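Local coordinates for SA2223 protein (Staphylococcus aureus, PDB 5KAT) that probably acts as a multidrug-binding protein of the GyrI-like (SHS2) type, taking up bulky lipophilic cations such as tetraphenylphosphonium, at residues A[59-64]-A[131-136]. Residues are numbered along the deposited sequence; the frame is centred on the assembly and turned at random.
Sequences GLCIPE and APFFEL. With P4P (tetraphenylphosphonium), chain B.
Cys61 of the neighbouring strand lies against one face of the Phe133 ring; over the opposite face, more loosely, C5A of the bound tetraphenylphosphonium stands 4.3 Å above the ring plane, toward the rim. Cys61 CB is 3.8 Å from the Phe133 ring centroid in a CH-pi contact displaced toward the CZ rim, while Cys61 SG approaches obliquely, 45° off the ring normal. Beyond the rim on the cation's side, C6D of a second phenyl is 3.7 Å from Phe133 CD2. With chi1 at 64°, CG of Phe133 lies between its backbone N and carbonyl carbon, which brings the end of the ring over Cys61. Phe133 thus offers one aromatic surface to the cation, consistent with a ligand pocket on this side of paired strands 57-63 and 133-137, adjacent in the six-stranded antiparallel barrel of this member of the integron-associated effector-binding family. Gly59 and Glu135 exchange two backbone hydrogen bonds, both 3.0 Å between N and O; Cys61 N gives a 2.9 Å bond to Phe133 O, whereas the return bond from Phe133 N to Cys61 O is weak. On the cation's side of the sheet, a water bridges Gly59 O and Glu135 OE2, which is also hydrogen-bonded to Tyr71, while OE1 of the same carboxylate bonds Tyr137. On the other side, Leu60 CG packs 3.7 Å from Phe134 CB, and the Phe134 ring stacks with Trp152 on strand 148-155.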
ATOM      1  N   GLY A  59       1.230  -1.225  -3.598  1.00 18.00           N
ATOM      2  CA  GLY A  59       1.200  -2.579  -3.082  1.00 18.24           C
ATOM      3  C   GLY A  59       0.385  -2.567  -1.800  1.00 19.91           C
ATOM      4  O   GLY A  59       0.863  -2.113  -0.758  1.00 21.64           O
ATOM      5  N   LEU A  60      -0.853  -3.042  -1.884  1.00 18.69           N
ATOM      6  CA  LEU A  60      -1.773  -3.012  -0.752  1.00 20.03           C
ATOM      7  C   LEU A  60      -1.823  -4.348  -0.021  1.00 21.18           C
ATOM      8  O   LEU A  60      -1.970  -5.396  -0.647  1.00 19.60           O
ATOM      9  CB  LEU A  60      -3.188  -2.654  -1.216  1.00 20.02           C
ATOM     10  CG  LEU A  60      -3.391  -1.342  -1.976  1.00 21.75           C
ATOM     11  CD1 LEU A  60      -3.532  -1.605  -3.470  1.00 20.51           C
ATOM     12  CD2 LEU A  60      -4.600  -0.585  -1.434  1.00 23.72           C
ATOM     13  N   CYS A  61      -1.716  -4.298   1.304  1.00 22.28           N
ATOM     14  CA  CYS A  61      -1.986  -5.460   2.144  1.00 21.70           C
ATOM     15  C   CYS A  61      -3.446  -5.415   2.568  1.00 21.13           C
ATOM     16  O   CYS A  61      -3.868  -4.500   3.275  1.00 19.09           O
ATOM     17  CB  CYS A  61      -1.070  -5.489   3.371  1.00 25.37           C
ATOM     18  SG  CYS A  61       0.680  -5.705   2.977  1.00 32.65           S
ATOM     19  N   ILE A  62      -4.210  -6.404   2.115  1.00 18.58           N
ATOM     20  CA  ILE A  62      -5.637  -6.483   2.385  1.00 17.63           C
ATOM     21  C   ILE A  62      -5.900  -7.651   3.326  1.00 19.18           C
ATOM     22  O   ILE A  62      -5.562  -8.793   3.004  1.00 18.84           O
ATOM     23  CB  ILE A  62      -6.447  -6.670   1.079  1.00 19.54           C
ATOM     24  CG1 ILE A  62      -6.134  -5.542   0.087  1.00 17.64           C
ATOM     25  CG2 ILE A  62      -7.942  -6.729   1.372  1.00 19.23           C
ATOM     26  CD1 ILE A  62      -6.616  -5.814  -1.319  1.00 17.31           C
ATOM     27  N   PRO A  63      -6.490  -7.376   4.502  1.00 22.42           N
ATOM     28  CA  PRO A  63      -6.818  -8.491   5.396  1.00 25.64           C
ATOM     29  C   PRO A  63      -8.047  -9.246   4.905  1.00 25.25           C
ATOM     30  O   PRO A  63      -8.986  -8.614   4.424  1.00 25.09           O
ATOM     31  CB  PRO A  63      -7.085  -7.798   6.739  1.00 25.74           C
ATOM     32  CG  PRO A  63      -7.587  -6.447   6.364  1.00 23.81           C
ATOM     33  CD  PRO A  63      -6.864  -6.074   5.087  1.00 22.55           C
ATOM     34  N   GLU A  64      -8.026 -10.571   5.011  1.00 22.81           N
ATOM     35  CA  GLU A  64      -9.187 -11.392   4.677  1.00 22.72           C
ATOM     36  C   GLU A  64      -9.856 -11.836   5.970  1.00 23.55           C
ATOM     37  O   GLU A  64      -9.205 -11.924   7.005  1.00 24.20           O
ATOM     38  CB  GLU A  64      -8.782 -12.603   3.835  1.00 25.50           C
ATOM     39  CG  GLU A  64      -8.054 -12.258   2.536  1.00 24.49           C
ATOM     40  CD  GLU A  64      -8.948 -11.605   1.496  1.00 21.48           C
ATOM     41  OE1 GLU A  64     -10.187 -11.652   1.649  1.00 22.38           O
ATOM     42  OE2 GLU A  64      -8.406 -11.049   0.514  1.00 20.31           O
ATOM     43  N   ALA A 131      -8.794  -2.314   7.599  1.00 16.50           N
ATOM     44  CA  ALA A 131      -8.633  -1.500   6.399  1.00 16.77           C
ATOM     45  C   ALA A 131      -7.273  -1.750   5.753  1.00 17.47           C
ATOM     46  O   ALA A 131      -6.290  -1.960   6.453  1.00 17.46           O
ATOM     47  CB  ALA A 131      -8.787  -0.034   6.737  1.00 16.80           C
ATOM     48  N   PRO A 132      -7.206  -1.716   4.411  1.00 17.06           N
ATOM     49  CA  PRO A 132      -5.899  -1.930   3.779  1.00 16.52           C
ATOM     50  C   PRO A 132      -4.896  -0.826   4.106  1.00 17.83           C
ATOM     51  O   PRO A 132      -5.284   0.337   4.239  1.00 16.73           O
ATOM     52  CB  PRO A 132      -6.224  -1.930   2.279  1.00 15.03           C
ATOM     53  CG  PRO A 132      -7.708  -2.116   2.188  1.00 15.86           C
ATOM     54  CD  PRO A 132      -8.267  -1.495   3.417  1.00 17.64           C
ATOM     55  N   PHE A 133      -3.628  -1.204   4.256  1.00 19.59           N
ATOM     56  CA  PHE A 133      -2.525  -0.247   4.259  1.00 19.93           C
ATOM     57  C   PHE A 133      -1.696  -0.539   3.022  1.00 19.15           C
ATOM     58  O   PHE A 133      -1.767  -1.647   2.481  1.00 20.16           O
ATOM     59  CB  PHE A 133      -1.681  -0.336   5.542  1.00 18.96           C
ATOM     60  CG  PHE A 133      -0.953  -1.647   5.729  1.00 21.08           C
ATOM     61  CD1 PHE A 133       0.263  -1.882   5.106  1.00 20.97           C
ATOM     62  CD2 PHE A 133      -1.466  -2.626   6.569  1.00 22.99           C
ATOM     63  CE1 PHE A 133       0.936  -3.078   5.289  1.00 22.10           C
ATOM     64  CE2 PHE A 133      -0.795  -3.822   6.757  1.00 23.11           C
ATOM     65  CZ  PHE A 133       0.408  -4.045   6.120  1.00 22.76           C
ATOM     66  N   PHE A 134      -0.935   0.443   2.546  1.00 16.80           N
ATOM     67  CA  PHE A 134      -0.187   0.232   1.316  1.00 18.27           C
ATOM     68  C   PHE A 134       1.125   0.991   1.226  1.00 22.15           C
ATOM     69  O   PHE A 134       1.349   1.991   1.912  1.00 23.19           O
ATOM     70  CB  PHE A 134      -1.060   0.577   0.101  1.00 16.03           C
ATOM     71  CG  PHE A 134      -1.584   1.993   0.079  1.00 16.23           C
ATOM     72  CD1 PHE A 134      -2.787   2.312   0.687  1.00 17.86           C
ATOM     73  CD2 PHE A 134      -0.899   2.989  -0.598  1.00 16.30           C
ATOM     74  CE1 PHE A 134      -3.280   3.605   0.648  1.00 19.48           C
ATOM     75  CE2 PHE A 134      -1.387   4.282  -0.641  1.00 17.18           C
ATOM     76  CZ  PHE A 134      -2.580   4.592  -0.017  1.00 19.05           C
ATOM     77  N   GLU A 135       2.000   0.446   0.388  1.00 24.79           N
ATOM     78  CA  GLU A 135       3.190   1.128  -0.076  1.00 24.23           C
ATOM     79  C   GLU A 135       2.835   1.824  -1.384  1.00 21.26           C
ATOM     80  O   GLU A 135       2.127   1.249  -2.217  1.00 19.76           O
ATOM     81  CB  GLU A 135       4.347   0.145  -0.290  1.00 23.35           C
ATOM     82  CG  GLU A 135       4.584  -0.840   0.850  1.00 23.92           C
ATOM     83  CD  GLU A 135       4.874  -2.246   0.348  1.00 29.37           C
ATOM     84  OE1 GLU A 135       5.743  -2.400  -0.536  1.00 28.42           O
ATOM     85  OE2 GLU A 135       4.220  -3.198   0.824  1.00 34.67           O
ATOM     86  N   LEU A 136       3.317   3.054  -1.558  1.00 20.34           N
ATOM     87  CA  LEU A 136       3.140   3.792  -2.808  1.00 18.75           C
ATOM     88  C   LEU A 136       4.498   4.075  -3.435  1.00 19.78           C
ATOM     89  O   LEU A 136       5.353   4.711  -2.815  1.00 20.25           O
ATOM     90  CB  LEU A 136       2.386   5.102  -2.570  1.00 19.28           C
ATOM     91  CG  LEU A 136       2.124   5.960  -3.812  1.00 21.48           C
ATOM     92  CD1 LEU A 136       1.164   5.268  -4.767  1.00 24.05           C
ATOM     93  CD2 LEU A 136       1.581   7.315  -3.406  1.00 20.97           C
TER
HETATM   94  P   P4P B 201      -1.120  -3.545  11.748  1.00 70.46           P
HETATM   95  C1A P4P B 201       0.388  -3.623  10.739  1.00 79.00           C
HETATM   96  C2A P4P B 201       0.873  -4.834  10.276  1.00 78.53           C
HETATM   97  C3A P4P B 201       2.026  -4.866   9.506  1.00 81.57           C
HETATM   98  C4A P4P B 201       2.694  -3.691   9.197  1.00 84.90           C
HETATM   99  C5A P4P B 201       2.208  -2.480   9.659  1.00 85.64           C
HETATM  100  C6A P4P B 201       1.055  -2.446  10.429  1.00 82.81           C
HETATM  101  C1C P4P B 201      -0.637  -3.216  13.474  1.00 71.03           C
HETATM  102  C6C P4P B 201       0.701  -3.287  13.841  1.00 72.62           C
HETATM  103  C5C P4P B 201       1.081  -3.041  15.153  1.00 75.43           C
HETATM  104  C4C P4P B 201       0.124  -2.725  16.104  1.00 76.97           C
HETATM  105  C3C P4P B 201      -1.212  -2.655  15.740  1.00 74.96           C
HETATM  106  C2C P4P B 201      -1.593  -2.901  14.428  1.00 72.48           C
HETATM  107  C1D P4P B 201      -2.121  -2.194  11.055  1.00 63.11           C
HETATM  108  C6D P4P B 201      -2.924  -2.413   9.947  1.00 65.45           C
HETATM  109  C5D P4P B 201      -3.683  -1.384   9.409  1.00 68.08           C
HETATM  110  C4D P4P B 201      -3.634  -0.123   9.979  1.00 68.38           C
HETATM  111  C3D P4P B 201      -2.821   0.100  11.076  1.00 66.15           C
HETATM  112  C2D P4P B 201      -2.069  -0.932  11.616  1.00 63.38           C
HETATM  113  C6B P4P B 201      -2.312  -5.810  12.854  1.00 69.47           C
HETATM  114  C5B P4P B 201      -3.020  -7.002  12.816  1.00 70.67           C
HETATM  115  C4B P4P B 201      -3.464  -7.505  11.604  1.00 71.82           C
HETATM  116  C3B P4P B 201      -3.201  -6.814  10.433  1.00 71.99           C
HETATM  117  C2B P4P B 201      -2.494  -5.622  10.472  1.00 70.07           C
HETATM  118  C1B P4P B 201      -2.047  -5.113  11.683  1.00 69.09           C
HETATM  119  O   HOH W   1       1.773  -3.160   1.796  1.00 25.61           O